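Local structure of MmeI (Methylophilus methylotrophus, 5HR4) at residues 187-192 with 267-272; 193-198 with 259-264; 786-791 with 818-823; 794-799 with 893-898. The protein is a Type IIL restriction-modification enzyme that binds DNA and probably transfers a methyl group from S-adenosylmethionine to N6 of adenine in its DNA target. All blocks are in the same frame, centred on the assembly; numbering follows the deposited sequence.

The four contacts form two pairs on opposite sides of the chain's centre. Contacts 1 and 2 have centres 11 Å apart and share helix 183-200, in the helicase-spacer region; along the chain, contact 2 is nested inside the loop that contact 1 closes. Arg192 joins them through bonds to the carbonyls of Leu261 and Glu264. Contacts 3 and 4, with centres 10 Å apart, use the consecutive helices 783-790 and 792-801 of the target-recognition region, and their segments alternate in sequence. Some 58 to 65 Å separates the centres of the two pairs. One pair packs helix 183-200 against segments 259-264 and 267-272; the other lies where the target-recognition and C-terminal regions meet, nearer the bound DNA.

Contact 1: 187-192 with 267-272; sequences ELYLVR and PPAQFD
Tyr189 and Ala269 mark the nearest approach of the two backbones, with Tyr189 CA and Ala269 CA 8.9 Å apart. Residues 187-192 form an uninterrupted part of a helix, as the bond from Arg192 N to Leu188 O (2.9 Å) illustrates, whereas 267-272 is extended loop without regular structure. At this separation the main chains do not meet, and the gap is bridged by side chains. Tyr189 supplies most of the bridge. Its CG stands anti to the backbone N (chi1 -158°), which carries the phenol from the helix toward the loop. There Ala269, whose CB also points at the helix, sets that methyl 4.1 Å from Tyr189 CZ. Phe271 comes from the opposite direction, with CG anti to its own carbonyl carbon (chi1 -73°), so that the far end of the ring swings back to the tyrosine. Tyr189 OH lies in the plane of this ring, at its edge, 3.6 Å from Phe271 CE1. Behind the hydroxyl, Tyr189 CE1 and Phe271 CZ are 4.1 Å apart, an apolar contact in which the phenol is presented obliquely. The interface is thus dispersive, and the 135 Å² it buries is modest. Tyr189 is further enclosed by Phe233 and Tyr181, each meeting its ring edge to face. Phe271 rests on Leu225 and Ala226, so the loop packs against both helices 183-200 and 225-235 just before Asp272 caps helix 273-283, the helix that ends at the calcium-binding Cys283.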
# COMPACT_ATOMS: atom_id res chain seq x y z
N GLU A 187 23.70 7.93 -10.52
CA GLU A 187 22.50 8.59 -10.03
C GLU A 187 22.58 10.09 -10.19
O GLU A 187 21.60 10.74 -10.60
CB GLU A 187 22.26 8.24 -8.56
CG GLU A 187 22.56 6.81 -8.14
CD GLU A 187 21.80 5.75 -8.93
OE1 GLU A 187 22.10 4.54 -8.74
OE2 GLU A 187 20.93 6.12 -9.75
N LEU A 188 23.72 10.69 -9.86
CA LEU A 188 23.84 12.14 -9.95
C LEU A 188 24.11 12.60 -11.38
O LEU A 188 23.67 13.70 -11.76
CB LEU A 188 24.92 12.64 -9.00
CG LEU A 188 25.44 14.08 -8.96
CD1 LEU A 188 24.34 15.12 -8.91
CD2 LEU A 188 26.30 14.20 -7.74
N TYR A 189 24.81 11.80 -12.18
CA TYR A 189 24.94 12.12 -13.60
C TYR A 189 23.56 12.32 -14.22
O TYR A 189 23.31 13.31 -14.91
CB TYR A 189 25.69 11.01 -14.32
CG TYR A 189 26.35 11.41 -15.63
CD1 TYR A 189 25.64 11.38 -16.82
CD2 TYR A 189 27.70 11.78 -15.67
CE1 TYR A 189 26.24 11.73 -18.02
CE2 TYR A 189 28.30 12.13 -16.86
CZ TYR A 189 27.57 12.11 -18.04
OH TYR A 189 28.17 12.46 -19.24
N LEU A 190 22.65 11.39 -13.94
CA LEU A 190 21.37 11.37 -14.65
C LEU A 190 20.47 12.50 -14.18
O LEU A 190 19.90 13.25 -14.98
CB LEU A 190 20.71 10.01 -14.45
CG LEU A 190 19.65 9.67 -15.50
CD1 LEU A 190 20.28 9.07 -16.76
CD2 LEU A 190 18.59 8.76 -14.90
N VAL A 191 20.36 12.65 -12.86
CA VAL A 191 19.62 13.77 -12.30
C VAL A 191 20.19 15.12 -12.76
O VAL A 191 19.44 16.08 -12.95
CB VAL A 191 19.61 13.60 -10.77
CG1 VAL A 191 20.33 14.74 -10.06
CG2 VAL A 191 18.19 13.36 -10.24
N ARG A 192 21.50 15.21 -12.98
CA ARG A 192 22.03 16.41 -13.62
C ARG A 192 21.48 16.58 -15.04
O ARG A 192 20.99 17.66 -15.40
CB ARG A 192 23.55 16.39 -13.63
CG ARG A 192 24.18 16.75 -12.29
CD ARG A 192 25.64 16.31 -12.26
NE ARG A 192 26.32 16.80 -11.06
CZ ARG A 192 27.63 17.01 -11.00
NH1 ARG A 192 28.39 16.79 -12.06
NH2 ARG A 192 28.17 17.47 -9.88
N PRO A 267 33.50 11.29 -12.51
CA PRO A 267 34.22 10.62 -13.58
C PRO A 267 33.48 10.80 -14.89
O PRO A 267 32.24 10.85 -14.89
CB PRO A 267 34.23 9.14 -13.14
CG PRO A 267 33.14 9.03 -12.14
CD PRO A 267 33.04 10.36 -11.47
N PRO A 268 34.19 10.95 -16.00
CA PRO A 268 33.52 11.04 -17.30
C PRO A 268 32.99 9.68 -17.74
O PRO A 268 33.59 8.64 -17.46
CB PRO A 268 34.61 11.54 -18.24
CG PRO A 268 35.90 11.00 -17.61
CD PRO A 268 35.66 10.94 -16.12
N ALA A 269 31.85 9.70 -18.42
CA ALA A 269 31.18 8.49 -18.89
C ALA A 269 31.65 8.19 -20.31
O ALA A 269 32.70 8.67 -20.75
CB ALA A 269 29.66 8.67 -18.82
N GLN A 270 30.88 7.39 -21.04
CA GLN A 270 31.17 7.10 -22.44
C GLN A 270 29.87 6.77 -23.15
O GLN A 270 29.04 6.01 -22.63
CB GLN A 270 32.17 5.95 -22.59
CG GLN A 270 32.56 5.67 -24.04
CD GLN A 270 33.31 6.83 -24.70
OE1 GLN A 270 33.17 7.99 -24.32
NE2 GLN A 270 34.11 6.51 -25.71
N PHE A 271 29.68 7.36 -24.33
CA PHE A 271 28.46 7.23 -25.10
C PHE A 271 28.77 6.57 -26.44
O PHE A 271 29.92 6.50 -26.88
CB PHE A 271 27.78 8.61 -25.32
CG PHE A 271 27.12 9.20 -24.09
CD1 PHE A 271 27.86 9.92 -23.17
CD2 PHE A 271 25.76 9.07 -23.90
CE1 PHE A 271 27.24 10.48 -22.05
CE2 PHE A 271 25.13 9.64 -22.77
CZ PHE A 271 25.88 10.33 -21.85
N ASP A 272 27.72 6.06 -27.09
CA ASP A 272 27.85 5.71 -28.50
C ASP A 272 26.73 6.38 -29.30
O ASP A 272 26.04 7.27 -28.79
CB ASP A 272 27.85 4.19 -28.69
CG ASP A 272 26.55 3.54 -28.26
OD1 ASP A 272 25.72 4.22 -27.61
OD2 ASP A 272 26.35 2.34 -28.57

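Contact 2: 193-198 with 259-264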
# COMPACT_ATOMS: atom_id res chain seq x y z
N LEU A 193 21.56 15.54 -15.87
CA LEU A 193 20.97 15.60 -17.21
C LEU A 193 19.51 16.02 -17.14
O LEU A 193 19.02 16.77 -18.00
CB LEU A 193 21.07 14.25 -17.90
CG LEU A 193 22.51 13.83 -18.10
CD1 LEU A 193 22.52 12.35 -18.44
CD2 LEU A 193 23.11 14.64 -19.21
N LEU A 194 18.78 15.51 -16.15
CA LEU A 194 17.38 15.86 -16.04
C LEU A 194 17.21 17.36 -15.87
O LEU A 194 16.35 17.98 -16.51
CB LEU A 194 16.77 15.12 -14.86
CG LEU A 194 15.29 15.37 -14.66
CD1 LEU A 194 14.52 14.92 -15.89
CD2 LEU A 194 14.85 14.62 -13.41
N PHE A 195 18.05 17.96 -15.03
CA PHE A 195 17.99 19.41 -14.86
C PHE A 195 18.31 20.11 -16.17
O PHE A 195 17.66 21.10 -16.52
CB PHE A 195 18.94 19.85 -13.76
CG PHE A 195 19.07 21.33 -13.63
CD1 PHE A 195 19.95 22.03 -14.43
CD2 PHE A 195 18.33 22.02 -12.69
CE1 PHE A 195 20.08 23.39 -14.33
CE2 PHE A 195 18.45 23.39 -12.57
CZ PHE A 195 19.33 24.07 -13.39
N CYS A 196 19.29 19.62 -16.91
CA CYS A 196 19.59 20.26 -18.18
C CYS A 196 18.41 20.15 -19.14
O CYS A 196 18.11 21.11 -19.86
CB CYS A 196 20.87 19.68 -18.78
SG CYS A 196 22.35 20.17 -17.87
N LEU A 197 17.72 19.00 -19.17
CA LEU A 197 16.60 18.87 -20.10
C LEU A 197 15.49 19.85 -19.74
O LEU A 197 14.93 20.50 -20.62
CB LEU A 197 16.08 17.43 -20.11
CG LEU A 197 17.07 16.44 -20.69
CD1 LEU A 197 16.64 15.04 -20.37
CD2 LEU A 197 17.19 16.62 -22.19
N PHE A 198 15.21 20.01 -18.45
CA PHE A 198 14.23 20.99 -18.02
C PHE A 198 14.70 22.42 -18.31
O PHE A 198 13.90 23.29 -18.68
CB PHE A 198 13.95 20.80 -16.53
CG PHE A 198 13.09 21.87 -15.93
CD1 PHE A 198 11.71 21.82 -16.06
CD2 PHE A 198 13.66 22.94 -15.24
CE1 PHE A 198 10.89 22.80 -15.48
CE2 PHE A 198 12.87 23.93 -14.67
CZ PHE A 198 11.47 23.86 -14.80
N GLY A 259 24.91 25.15 -6.33
CA GLY A 259 24.07 24.29 -5.54
C GLY A 259 24.69 22.92 -5.32
O GLY A 259 25.55 22.52 -6.11
N LYS A 260 24.26 22.19 -4.28
CA LYS A 260 24.68 20.80 -4.06
C LYS A 260 24.59 19.94 -5.32
O LYS A 260 25.19 18.87 -5.38
CB LYS A 260 23.81 20.19 -2.95
CG LYS A 260 24.35 18.90 -2.33
CD LYS A 260 23.28 18.27 -1.43
CE LYS A 260 23.62 16.83 -1.11
NZ LYS A 260 22.53 16.13 -0.37
N LEU A 261 23.86 20.39 -6.33
CA LEU A 261 23.65 19.59 -7.53
C LEU A 261 24.87 19.56 -8.43
O LEU A 261 25.06 18.58 -9.13
CB LEU A 261 22.44 20.11 -8.31
CG LEU A 261 22.11 19.58 -9.72
CD1 LEU A 261 21.87 18.08 -9.72
CD2 LEU A 261 20.90 20.29 -10.30
N PHE A 262 25.71 20.60 -8.43
CA PHE A 262 26.80 20.64 -9.39
C PHE A 262 28.19 20.71 -8.75
O PHE A 262 29.20 20.87 -9.47
CB PHE A 262 26.59 21.81 -10.37
CG PHE A 262 25.57 21.50 -11.42
CD1 PHE A 262 25.91 20.73 -12.51
CD2 PHE A 262 24.26 21.93 -11.29
CE1 PHE A 262 24.96 20.40 -13.49
CE2 PHE A 262 23.30 21.60 -12.25
CZ PHE A 262 23.66 20.83 -13.35
N GLU A 263 28.28 20.53 -7.43
CA GLU A 263 29.53 20.80 -6.74
C GLU A 263 30.53 19.67 -6.90
O GLU A 263 31.74 19.93 -6.89
CB GLU A 263 29.25 21.06 -5.26
CG GLU A 263 28.92 19.85 -4.43
CD GLU A 263 28.71 20.26 -2.97
OE1 GLU A 263 28.98 21.44 -2.67
OE2 GLU A 263 28.29 19.41 -2.15
N GLU A 264 30.06 18.42 -7.07
CA GLU A 264 30.99 17.31 -7.04
C GLU A 264 31.50 17.00 -8.44
O GLU A 264 30.71 16.80 -9.36
CB GLU A 264 30.34 16.06 -6.47
CG GLU A 264 31.28 14.89 -6.43
CD GLU A 264 30.62 13.61 -5.96
OE1 GLU A 264 29.38 13.63 -5.78
OE2 GLU A 264 31.33 12.59 -5.78
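Phe195 and Phe262 form the aromatic part of this contact, an offset edge-to-face pair. The ring centroids are 5.7 Å apart and the planes meet at 74°, with the edge of Phe262 directed at one face of Phe195. Two atoms of that edge do the touching: Phe262 CE2 and Phe262 CZ both lie 4.0 Å from Phe195 CD1. A chi1 of 173° swings the Phe195 ring outward from helix 183-200, so that it reaches across to both partners.

The aliphatic part is carried by one branch of Leu261. Its CD2 methyl approaches the Phe195 ring obliquely near the root, 3.9 Å from Phe195 CG and 4.0 Å from Phe195 CB, while the phenylalanine edge works farther round the same ring.

Backbone bonding stays within each segment. Leu197 N donates to Leu193 O (2.8 Å) in the long helix, and Phe262 N to Gly259 O (3.0 Å) in the short, weakly bonded turn. The backbones stand apart, Phe195 CA and Leu261 CA being 9.3 Å from each other.

Polar attachment comes from next door, where Arg192 binds the carbonyls of Leu261 and Glu264. All three touching residues are buried, so this is hydrophobic packing within the spacer, relying on dispersion and on the weak, only loosely directional quadrupolar attraction of an aromatic edge for a face.

Contact 3: 786-791 with 818-823; sequences FGLLSS and NTFPWI
Leu788 lays both methyls on one face of the Trp822 indole, one over each ring. Leu788 CD1 sits 3.6 Å from the centroid of the Trp822 six-membered ring and 16° off the ring normal, which meets the geometry of a CH-pi contact. The other methyl, Leu788 CD2, sits over the five-membered ring, 3.7 Å from Trp822 CD2. Phe820 is turned differently: it presents its edge, Phe820 CE2 standing 3.8 Å from Leu788 CG with the leucine branch near the ring plane. The leucine is thus faced by one aromatic and edged by another. Turned away from its main-chain nitrogen (chi1 -165°), the fork extends from the helix to the two aromatic rings.

Leu788 O receives two donors from Ser791, Ser791 OG at 2.7 Å and Ser791 N at 3.1 Å, the hydroxyl lying in the carbonyl plane. Ser791 OG also binds His794 N, the mark of a serine N-cap. Trp822 continues onto Ile833 and Val879 of the C-terminal helices. Leu788 packs helix 783-790 against the 818-823 loop within the target-recognition region, beside a tight connection between consecutive helices, with Ser791 as N-cap of helix 792-801.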
# COMPACT_ATOMS: atom_id res chain seq x y z
N PHE A 786 -24.89 -24.47 11.98
CA PHE A 786 -25.04 -23.98 10.62
C PHE A 786 -25.96 -22.76 10.56
O PHE A 786 -25.80 -21.89 9.70
CB PHE A 786 -25.59 -25.08 9.71
CG PHE A 786 -25.98 -24.58 8.35
CD1 PHE A 786 -25.04 -24.50 7.34
CD2 PHE A 786 -27.27 -24.13 8.10
CE1 PHE A 786 -25.39 -24.02 6.09
CE2 PHE A 786 -27.62 -23.64 6.86
CZ PHE A 786 -26.67 -23.59 5.85
N GLY A 787 -26.97 -22.71 11.43
CA GLY A 787 -27.78 -21.52 11.50
C GLY A 787 -26.97 -20.35 12.02
O GLY A 787 -27.04 -19.25 11.47
N LEU A 788 -26.16 -20.60 13.04
CA LEU A 788 -25.42 -19.51 13.67
C LEU A 788 -24.45 -18.87 12.69
O LEU A 788 -24.40 -17.64 12.57
CB LEU A 788 -24.70 -20.02 14.91
CG LEU A 788 -24.21 -18.90 15.81
CD1 LEU A 788 -25.39 -18.03 16.23
CD2 LEU A 788 -23.50 -19.50 17.01
N LEU A 789 -23.68 -19.68 11.97
CA LEU A 789 -22.71 -19.15 11.01
C LEU A 789 -23.37 -18.63 9.74
O LEU A 789 -22.71 -17.94 8.96
CB LEU A 789 -21.70 -20.22 10.64
CG LEU A 789 -21.09 -20.99 11.80
CD1 LEU A 789 -19.98 -21.87 11.27
CD2 LEU A 789 -20.57 -20.02 12.86
N SER A 790 -24.63 -18.96 9.50
CA SER A 790 -25.35 -18.35 8.40
C SER A 790 -25.88 -16.97 8.75
O SER A 790 -26.20 -16.19 7.85
CB SER A 790 -26.50 -19.26 7.97
N SER A 791 -25.96 -16.65 10.04
CA SER A 791 -26.68 -15.47 10.49
C SER A 791 -26.00 -14.18 10.06
O SER A 791 -24.77 -14.10 9.97
CB SER A 791 -26.81 -15.49 12.02
OG SER A 791 -25.56 -15.20 12.63
N ASN A 818 -13.59 -17.70 17.15
CA ASN A 818 -13.18 -17.86 18.55
C ASN A 818 -13.47 -16.63 19.40
O ASN A 818 -13.51 -16.73 20.63
CB ASN A 818 -11.69 -18.19 18.65
CG ASN A 818 -11.37 -19.58 18.20
OD1 ASN A 818 -12.26 -20.43 18.12
ND2 ASN A 818 -10.11 -19.84 17.93
N THR A 819 -13.65 -15.47 18.78
CA THR A 819 -13.98 -14.27 19.52
C THR A 819 -15.45 -13.89 19.37
O THR A 819 -15.85 -12.81 19.81
CB THR A 819 -13.09 -13.12 19.06
OG1 THR A 819 -13.32 -12.88 17.67
CG2 THR A 819 -11.65 -13.49 19.26
N PHE A 820 -16.24 -14.77 18.77
CA PHE A 820 -17.63 -14.50 18.43
C PHE A 820 -18.52 -14.61 19.67
O PHE A 820 -18.68 -15.72 20.21
CB PHE A 820 -18.11 -15.46 17.34
CG PHE A 820 -19.54 -15.25 16.94
CD1 PHE A 820 -19.97 -14.00 16.51
CD2 PHE A 820 -20.45 -16.28 16.98
CE1 PHE A 820 -21.28 -13.80 16.15
CE2 PHE A 820 -21.76 -16.09 16.62
CZ PHE A 820 -22.18 -14.85 16.20
N PRO A 821 -19.11 -13.51 20.14
CA PRO A 821 -19.92 -13.59 21.36
C PRO A 821 -21.28 -14.17 21.03
O PRO A 821 -21.89 -13.81 20.02
CB PRO A 821 -20.02 -12.12 21.80
CG PRO A 821 -20.07 -11.39 20.49
CD PRO A 821 -19.22 -12.19 19.51
N TRP A 822 -21.74 -15.11 21.86
CA TRP A 822 -22.95 -15.88 21.55
C TRP A 822 -23.55 -16.40 22.84
O TRP A 822 -22.89 -17.17 23.55
CB TRP A 822 -22.62 -17.04 20.59
CG TRP A 822 -23.70 -18.13 20.53
CD1 TRP A 822 -23.57 -19.45 20.89
CD2 TRP A 822 -25.05 -17.98 20.06
NE1 TRP A 822 -24.75 -20.12 20.68
CE2 TRP A 822 -25.67 -19.25 20.17
CE3 TRP A 822 -25.79 -16.91 19.56
CZ2 TRP A 822 -27.00 -19.46 19.80
CZ3 TRP A 822 -27.11 -17.13 19.19
CH2 TRP A 822 -27.70 -18.39 19.32
N ILE A 823 -24.78 -16.00 23.13
CA ILE A 823 -25.47 -16.50 24.31
C ILE A 823 -26.10 -17.85 24.00
O ILE A 823 -26.65 -18.05 22.91
CB ILE A 823 -26.54 -15.51 24.77

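Contact 4: 794-799 with 893-898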
# COMPACT_ATOMS: atom_id res chain seq x y z
N HIS A 794 -23.33 -13.21 12.67
CA HIS A 794 -22.00 -13.78 12.55
C HIS A 794 -21.25 -13.12 11.41
O HIS A 794 -20.09 -12.72 11.57
CB HIS A 794 -22.08 -15.29 12.35
CG HIS A 794 -20.75 -15.93 12.15
ND1 HIS A 794 -19.77 -15.91 13.12
CD2 HIS A 794 -20.22 -16.58 11.09
CE1 HIS A 794 -18.69 -16.52 12.67
NE2 HIS A 794 -18.94 -16.94 11.44
N ASN A 795 -21.90 -12.99 10.24
CA ASN A 795 -21.25 -12.36 9.08
C ASN A 795 -20.91 -10.90 9.36
O ASN A 795 -19.91 -10.37 8.85
CB ASN A 795 -22.15 -12.45 7.85
CG ASN A 795 -22.14 -13.83 7.22
OD1 ASN A 795 -21.20 -14.17 6.50
ND2 ASN A 795 -23.18 -14.62 7.47
N CYS A 796 -21.72 -10.23 10.16
CA CYS A 796 -21.34 -8.88 10.57
C CYS A 796 -20.08 -8.92 11.43
O CYS A 796 -19.19 -8.06 11.30
CB CYS A 796 -22.50 -8.21 11.30
SG CYS A 796 -22.02 -6.72 12.09
N TRP A 797 -19.98 -9.93 12.30
CA TRP A 797 -18.77 -10.09 13.10
C TRP A 797 -17.56 -10.37 12.21
O TRP A 797 -16.57 -9.64 12.25
CB TRP A 797 -18.97 -11.21 14.12
CG TRP A 797 -17.84 -11.32 15.08
CD1 TRP A 797 -16.88 -12.29 15.11
CD2 TRP A 797 -17.55 -10.42 16.15
NE1 TRP A 797 -16.01 -12.06 16.15
CE2 TRP A 797 -16.39 -10.91 16.79
CE3 TRP A 797 -18.15 -9.26 16.62
CZ2 TRP A 797 -15.83 -10.27 17.89
CZ3 TRP A 797 -17.59 -8.62 17.71
CH2 TRP A 797 -16.43 -9.13 18.33
N MET A 798 -17.65 -11.42 11.38
CA MET A 798 -16.61 -11.71 10.40
C MET A 798 -16.17 -10.46 9.62
O MET A 798 -14.97 -10.25 9.41
CB MET A 798 -17.11 -12.79 9.43
CG MET A 798 -16.19 -13.07 8.25
SD MET A 798 -16.38 -11.96 6.84
CE MET A 798 -18.10 -12.19 6.40
N ARG A 799 -17.14 -9.63 9.18
CA ARG A 799 -16.84 -8.43 8.41
C ARG A 799 -16.01 -7.42 9.18
O ARG A 799 -15.23 -6.67 8.58
CB ARG A 799 -18.14 -7.73 7.98
CG ARG A 799 -18.59 -7.98 6.56
CD ARG A 799 -19.96 -7.37 6.35
NE ARG A 799 -20.82 -8.34 5.69
CZ ARG A 799 -21.88 -8.92 6.23
NH1 ARG A 799 -22.28 -8.63 7.46
NH2 ARG A 799 -22.56 -9.80 5.51
N ALA A 893 -21.81 -2.56 16.80
CA ALA A 893 -21.67 -1.93 18.11
C ALA A 893 -22.27 -2.78 19.22
O ALA A 893 -21.77 -2.78 20.35
CB ALA A 893 -22.31 -0.54 18.08
N PHE A 894 -23.32 -3.55 18.91
CA PHE A 894 -23.98 -4.38 19.91
C PHE A 894 -23.19 -5.65 20.20
O PHE A 894 -23.07 -6.06 21.36
CB PHE A 894 -25.39 -4.73 19.44
CG PHE A 894 -26.12 -5.65 20.35
CD1 PHE A 894 -25.96 -7.03 20.26
CD2 PHE A 894 -26.99 -5.15 21.30
CE1 PHE A 894 -26.65 -7.88 21.10
CE2 PHE A 894 -27.67 -6.00 22.15
CZ PHE A 894 -27.50 -7.36 22.05
N LEU A 895 -22.67 -6.30 19.16
CA LEU A 895 -21.78 -7.43 19.39
C LEU A 895 -20.59 -7.04 20.25
O LEU A 895 -20.15 -7.81 21.10
CB LEU A 895 -21.33 -8.01 18.05
CG LEU A 895 -22.49 -8.65 17.31
CD1 LEU A 895 -22.14 -8.85 15.84
CD2 LEU A 895 -22.87 -9.97 17.97
N PHE A 896 -20.04 -5.84 20.05
CA PHE A 896 -18.87 -5.47 20.84
C PHE A 896 -19.22 -5.20 22.30
O PHE A 896 -18.37 -5.41 23.18
CB PHE A 896 -18.15 -4.27 20.24
CG PHE A 896 -17.06 -4.63 19.26
CD1 PHE A 896 -17.37 -4.86 17.92
CD2 PHE A 896 -15.74 -4.73 19.66
CE1 PHE A 896 -16.38 -5.18 17.00
CE2 PHE A 896 -14.76 -5.04 18.74
CZ PHE A 896 -15.08 -5.27 17.42
N GLU A 897 -20.43 -4.72 22.59
CA GLU A 897 -20.86 -4.68 23.99
C GLU A 897 -20.90 -6.09 24.58
O GLU A 897 -20.40 -6.31 25.69
CB GLU A 897 -22.22 -3.99 24.12
N THR A 898 -21.45 -7.05 23.83
CA THR A 898 -21.45 -8.44 24.28
C THR A 898 -20.03 -8.99 24.39
O THR A 898 -19.67 -9.60 25.40
CB THR A 898 -22.26 -9.30 23.32
OG1 THR A 898 -23.42 -8.58 22.89
CG2 THR A 898 -22.68 -10.60 23.99
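Phe894 O, the carbonyl just before the Leu895 that packs on Trp797, is gripped twice by Thr898. The hydroxyl Thr898 OG1 donates to Phe894 O at 3.0 Å and the amide Thr898 N at 3.1 Å, reaching the oxygen from opposite faces of its plane. One is the ordinary helical bond; the other folds the threonine side chain back onto its own helix.

The two helical segments cross almost perpendicularly, at -86°, with their axes 10.5 Å apart at closest approach. Between them the indole of Trp797 does most of the bridging. Its first torsion points the ring system toward helix 888-903, and the second (chi2 -107°) turns the benzene half, rather than the pyrrole half, to the partner. Trp797 CE3 touches Leu895 CB at 3.7 Å. One atom farther along the rim, Trp797 CZ3 lies over a face of the Phe896 ring, 3.7 Å from Phe896 CE1 and displaced toward the rim. The two rings are neither stacked nor edge-to-face: centroids are 5.0 Å apart and planes inclined at 44°. Leu895 CD1 also meets Cys796 SG loosely, at 4.3 Å.

The indole N-H is satisfied on the pyrrole side by Thr819 OG1, which would restrain the rotation of the ring. Elsewhere along the same pair of helices, Arg799 forms a salt bridge with Glu888. All four touching residues are buried. The contact is a near-orthogonal helix-helix packing that joins the target-recognition region to the C-terminal domain, chiefly through two aromatic side chains and a leucine.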